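Local coordinates for Glyoxalase/bleomycin resistance protein/dioxygenase (Alicyclobacillus acidocaldarius subsp. acidocaldarius, PDB 3RRI) that probably acts as a metal-dependent enzyme of the glyoxalase/dioxygenase superfamily, possibly a dioxygenase, although its substrate is not established, at residues L99-R102 and E108-E111; P68-I73 and T112-D117. All blocks are in the same frame, centred on the assembly; numbering follows the deposited sequence.

Interaction 1: L99-R102 and E108-E111; sequences LSRR and EEHE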
# COMPACT_ATOMS: atom_id res chain seq x y z
N LEU A 99 -23.10 -21.80 -10.68
CA LEU A 99 -21.70 -21.77 -11.04
C LEU A 99 -21.49 -22.32 -12.43
O LEU A 99 -21.94 -23.45 -12.76
CB LEU A 99 -20.86 -22.57 -10.03
CG LEU A 99 -19.36 -22.39 -9.95
CD1 LEU A 99 -19.00 -20.92 -9.68
CD2 LEU A 99 -18.82 -23.28 -8.85
N SER A 100 -20.79 -21.53 -13.25
CA SER A 100 -20.56 -21.81 -14.66
C SER A 100 -19.28 -21.15 -15.16
O SER A 100 -18.63 -20.42 -14.42
CB SER A 100 -21.76 -21.32 -15.47
OG SER A 100 -21.73 -21.79 -16.80
N ARG A 101 -18.94 -21.41 -16.41
CA ARG A 101 -17.79 -20.81 -17.11
C ARG A 101 -18.28 -20.02 -18.31
O ARG A 101 -19.21 -20.42 -18.99
CB ARG A 101 -16.85 -21.88 -17.62
CG ARG A 101 -16.35 -22.77 -16.56
CD ARG A 101 -15.30 -22.10 -15.72
NE ARG A 101 -14.80 -23.07 -14.75
CZ ARG A 101 -13.76 -23.88 -14.93
NH1 ARG A 101 -13.04 -23.83 -16.05
NH2 ARG A 101 -13.43 -24.74 -13.97
N ARG A 102 -17.65 -18.89 -18.55
CA ARG A 102 -17.96 -18.07 -19.69
C ARG A 102 -16.61 -17.86 -20.42
O ARG A 102 -15.55 -17.83 -19.78
CB ARG A 102 -18.65 -16.78 -19.20
CG ARG A 102 -18.44 -15.52 -20.02
CD ARG A 102 -19.61 -15.11 -20.87
NE ARG A 102 -19.99 -16.13 -21.86
CZ ARG A 102 -20.65 -15.87 -22.99
NH1 ARG A 102 -21.00 -14.63 -23.32
NH2 ARG A 102 -20.95 -16.88 -23.80
N GLU A 108 -9.55 -15.26 -21.82
CA GLU A 108 -10.44 -14.47 -20.94
C GLU A 108 -11.53 -15.30 -20.23
O GLU A 108 -12.52 -14.73 -19.73
CB GLU A 108 -11.10 -13.31 -21.70
CG GLU A 108 -11.90 -13.69 -22.93
CD GLU A 108 -11.10 -13.55 -24.24
OE1 GLU A 108 -10.07 -14.26 -24.39
OE2 GLU A 108 -11.52 -12.73 -25.13
N GLU A 109 -11.35 -16.62 -20.18
CA GLU A 109 -12.22 -17.48 -19.43
C GLU A 109 -12.39 -17.03 -17.99
O GLU A 109 -11.41 -16.69 -17.30
CB GLU A 109 -11.64 -18.91 -19.37
CG GLU A 109 -12.57 -19.87 -18.61
CD GLU A 109 -12.32 -21.35 -18.87
OE1 GLU A 109 -11.31 -21.69 -19.52
OE2 GLU A 109 -13.15 -22.15 -18.40
N HIS A 110 -13.63 -17.07 -17.50
CA HIS A 110 -13.88 -16.79 -16.09
C HIS A 110 -14.99 -17.67 -15.51
O HIS A 110 -15.90 -18.06 -16.24
CB HIS A 110 -14.23 -15.31 -15.92
CG HIS A 110 -15.27 -14.79 -16.89
ND1 HIS A 110 -14.97 -14.43 -18.19
CD2 HIS A 110 -16.57 -14.48 -16.70
CE1 HIS A 110 -16.05 -13.95 -18.77
NE2 HIS A 110 -17.04 -13.95 -17.88
N GLU A 111 -14.88 -18.00 -14.21
CA GLU A 111 -15.97 -18.62 -13.47
C GLU A 111 -16.96 -17.54 -13.12
O GLU A 111 -16.56 -16.41 -12.83
CB GLU A 111 -15.49 -19.31 -12.20
CG GLU A 111 -14.47 -20.45 -12.41
CD GLU A 111 -14.53 -21.57 -11.36
OE1 GLU A 111 -13.67 -22.46 -11.42
OE2 GLU A 111 -15.41 -21.59 -10.49
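Arg101 and Glu109 form a salt bridge in this hairpin: NH1 of Arg101 reaches OE2 of Glu109 at 2.9 Å, with an N-H...O angle of 160°. The oxygen lies in the guanidinium plane, yet the donor meets it from above the carboxylate, 48° out of that plane. The other oxygen of Glu109, OE1, is taken by the backbone N of Gly105 in the connecting turn, so both ends of the carboxylate are held. A longer salt bridge joins NH2 of Arg101 to OE1 of Glu111 at 3.4 Å; here the two flat groups are nearly parallel and the side chains run alongside each other. The bend of the arginine chain at chi2 (-75°) brings its end alongside Glu111 and within reach of Glu109, giving one cation two carboxylates, an arrangement that would partly offset their mutual repulsion.

In the backbone, Arg102 and His110 form an antiparallel hydrogen-bonded pair, with Arg102 N to His110 O at 3.0 Å and His110 N to Arg102 O at 3.1 Å. Arg101 and Glu111 are the adjacent non-hydrogen-bonded pair. On the face bearing His110, its ND1 donates in the ring plane to Glu108 O at 2.9 Å, fixing the rotation of the imidazole. CB of Arg102 lies over one ring face, 3.5 Å from NE2 of His110. Beside Glu111, CD1 of Leu99 packs 3.7 Å from OE2 of Glu111.

Helix 78-90 covers this end through Phe81, which touches both Leu99 and Glu111. Phe103 and Tyr128 meet the His110 ring, strand 122-128 bonds to Glu111 along its backbone, and Glu108 reaches two neighbouring subunits, through Tyr39 of one and Arg91 of the other.

Interaction 2: P68-I73 and T112-D117; sequences PRHFGI and TFFLID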
# COMPACT_ATOMS: atom_id res chain seq x y z
N PRO A 68 -29.51 -6.62 -20.70
CA PRO A 68 -28.24 -5.94 -20.76
C PRO A 68 -27.76 -5.37 -19.41
O PRO A 68 -26.73 -4.67 -19.38
CB PRO A 68 -28.56 -4.77 -21.68
CG PRO A 68 -29.89 -4.37 -21.26
CD PRO A 68 -30.61 -5.68 -20.90
N ARG A 69 -28.47 -5.69 -18.32
CA ARG A 69 -28.20 -5.15 -16.98
C ARG A 69 -27.92 -6.21 -15.91
O ARG A 69 -28.73 -7.12 -15.67
CB ARG A 69 -29.37 -4.29 -16.48
CG ARG A 69 -29.61 -3.02 -17.33
CD ARG A 69 -30.55 -2.11 -16.65
NE ARG A 69 -30.84 -0.89 -17.42
CZ ARG A 69 -30.04 0.18 -17.48
NH1 ARG A 69 -28.86 0.17 -16.85
NH2 ARG A 69 -30.39 1.23 -18.19
N HIS A 70 -26.77 -6.03 -15.25
CA HIS A 70 -26.36 -6.79 -14.08
C HIS A 70 -25.13 -6.13 -13.49
O HIS A 70 -24.53 -5.27 -14.14
CB HIS A 70 -26.09 -8.28 -14.40
CG HIS A 70 -25.18 -8.53 -15.57
ND1 HIS A 70 -25.68 -8.90 -16.80
CD2 HIS A 70 -23.83 -8.59 -15.67
CE1 HIS A 70 -24.66 -9.13 -17.62
NE2 HIS A 70 -23.53 -8.96 -16.96
N PHE A 71 -24.77 -6.49 -12.27
CA PHE A 71 -23.61 -5.89 -11.61
C PHE A 71 -23.01 -6.86 -10.63
O PHE A 71 -23.68 -7.84 -10.23
CB PHE A 71 -24.02 -4.61 -10.85
CG PHE A 71 -24.94 -4.85 -9.69
CD1 PHE A 71 -24.46 -4.93 -8.38
CD2 PHE A 71 -26.31 -4.95 -9.91
CE1 PHE A 71 -25.33 -5.14 -7.29
CE2 PHE A 71 -27.19 -5.16 -8.85
CZ PHE A 71 -26.69 -5.27 -7.52
N GLY A 72 -21.82 -6.57 -10.16
CA GLY A 72 -21.24 -7.33 -9.10
C GLY A 72 -19.79 -7.06 -8.96
O GLY A 72 -19.31 -5.96 -9.30
N ILE A 73 -19.07 -8.03 -8.43
CA ILE A 73 -17.65 -7.93 -8.13
C ILE A 73 -16.88 -8.99 -8.88
O ILE A 73 -17.34 -10.15 -8.95
CB ILE A 73 -17.34 -8.05 -6.63
CG1 ILE A 73 -18.22 -7.09 -5.81
CG2 ILE A 73 -15.86 -7.88 -6.37
CD1 ILE A 73 -17.99 -5.54 -6.08
N THR A 112 -18.25 -17.89 -13.10
CA THR A 112 -19.30 -16.91 -12.88
C THR A 112 -20.47 -17.58 -12.15
O THR A 112 -20.73 -18.78 -12.36
CB THR A 112 -19.80 -16.38 -14.23
OG1 THR A 112 -20.85 -15.45 -14.04
CG2 THR A 112 -20.35 -17.53 -15.05
N PHE A 113 -21.16 -16.85 -11.28
CA PHE A 113 -22.51 -17.23 -10.85
C PHE A 113 -23.34 -15.96 -10.72
O PHE A 113 -22.77 -14.88 -10.54
CB PHE A 113 -22.53 -18.06 -9.56
CG PHE A 113 -21.92 -17.38 -8.37
CD1 PHE A 113 -22.70 -16.68 -7.46
CD2 PHE A 113 -20.56 -17.49 -8.10
CE1 PHE A 113 -22.14 -16.13 -6.33
CE2 PHE A 113 -20.01 -16.89 -6.99
CZ PHE A 113 -20.80 -16.22 -6.11
N PHE A 114 -24.64 -16.08 -10.91
CA PHE A 114 -25.56 -14.96 -10.79
C PHE A 114 -26.53 -15.20 -9.65
O PHE A 114 -27.19 -16.25 -9.60
CB PHE A 114 -26.41 -14.80 -12.03
CG PHE A 114 -25.71 -14.22 -13.22
CD1 PHE A 114 -26.04 -12.93 -13.65
CD2 PHE A 114 -24.80 -14.94 -13.95
CE1 PHE A 114 -25.44 -12.38 -14.78
CE2 PHE A 114 -24.17 -14.38 -15.07
CZ PHE A 114 -24.51 -13.10 -15.49
N LEU A 115 -26.66 -14.23 -8.75
CA LEU A 115 -27.71 -14.18 -7.74
C LEU A 115 -28.81 -13.25 -8.25
O LEU A 115 -28.61 -12.52 -9.22
CB LEU A 115 -27.17 -13.68 -6.41
CG LEU A 115 -25.94 -14.37 -5.85
CD1 LEU A 115 -25.55 -13.80 -4.56
CD2 LEU A 115 -26.22 -15.91 -5.72
N ILE A 116 -29.98 -13.31 -7.61
CA ILE A 116 -31.11 -12.45 -8.01
C ILE A 116 -31.76 -11.91 -6.78
O ILE A 116 -32.07 -12.63 -5.83
CB ILE A 116 -32.10 -13.21 -8.97
CG1 ILE A 116 -33.23 -12.29 -9.47
CG2 ILE A 116 -32.63 -14.51 -8.30
CD1 ILE A 116 -34.10 -12.90 -10.56
N ASP A 117 -31.87 -10.57 -6.72
CA ASP A 117 -32.47 -9.92 -5.58
C ASP A 117 -34.03 -9.90 -5.68
O ASP A 117 -34.58 -10.32 -6.71
CB ASP A 117 -31.80 -8.55 -5.28
CG ASP A 117 -32.38 -7.36 -6.01
OD1 ASP A 117 -33.36 -7.51 -6.74
OD2 ASP A 117 -31.83 -6.22 -5.79
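His70 meets Phe114 in a T-shaped pair, a compact example of how side chains can join two strands whose backbones do not touch. CE1 of Phe114 stands over the imidazole face, 3.9 Å from CG of His70 and displaced toward the ring's rim. The centroids of the His70 and Phe114 rings are 5.3 Å apart and their planes stand at 78°, so the phenyl edge is presented to the histidine. ND1 of His70 is hydrogen-bonded to Met66 O, which steadies the ring that receives the edge.

Close packing is confined to this pair. Elsewhere the segments draw apart: the nearest CA atoms, those of His70 and Phe114, are 8.8 Å from each other. The gap is not a solvent face, because strand 122-128 runs between the two and Glu124 on it touches the side chains of both His70 and Phe114. The sheet also continues past His70 into a strand of a neighbouring subunit.

Adjacent strands carrying a buried histidine, His70, and a glutamate, Glu124, are consistent with the cleft of the vicinal oxygen chelate fold, where relatives hold their metal.

Strand 110-116 carries both contacts, whose centres lie 13 Å apart: its first part forms the hairpin of interaction 1, and its later part supplies the phenyl ring of interaction 2. They meet where Ser100 O approaches Thr112 N at 2.9 Å, a probable hydrogen bond that carries the hairpin pairing on toward interaction 2, while Leu99 CD1 packs 3.8 Å from Thr112 O. Thr112 in turn bonds Glu124, which touches both side chains of interaction 2. As every second residue of the strand, His110, Thr112 and Phe114 lie along one face. An acetate, probably from the crystallisation liquor, lies about 3 Å from the side chain of His110, consistent with a pocket along this face.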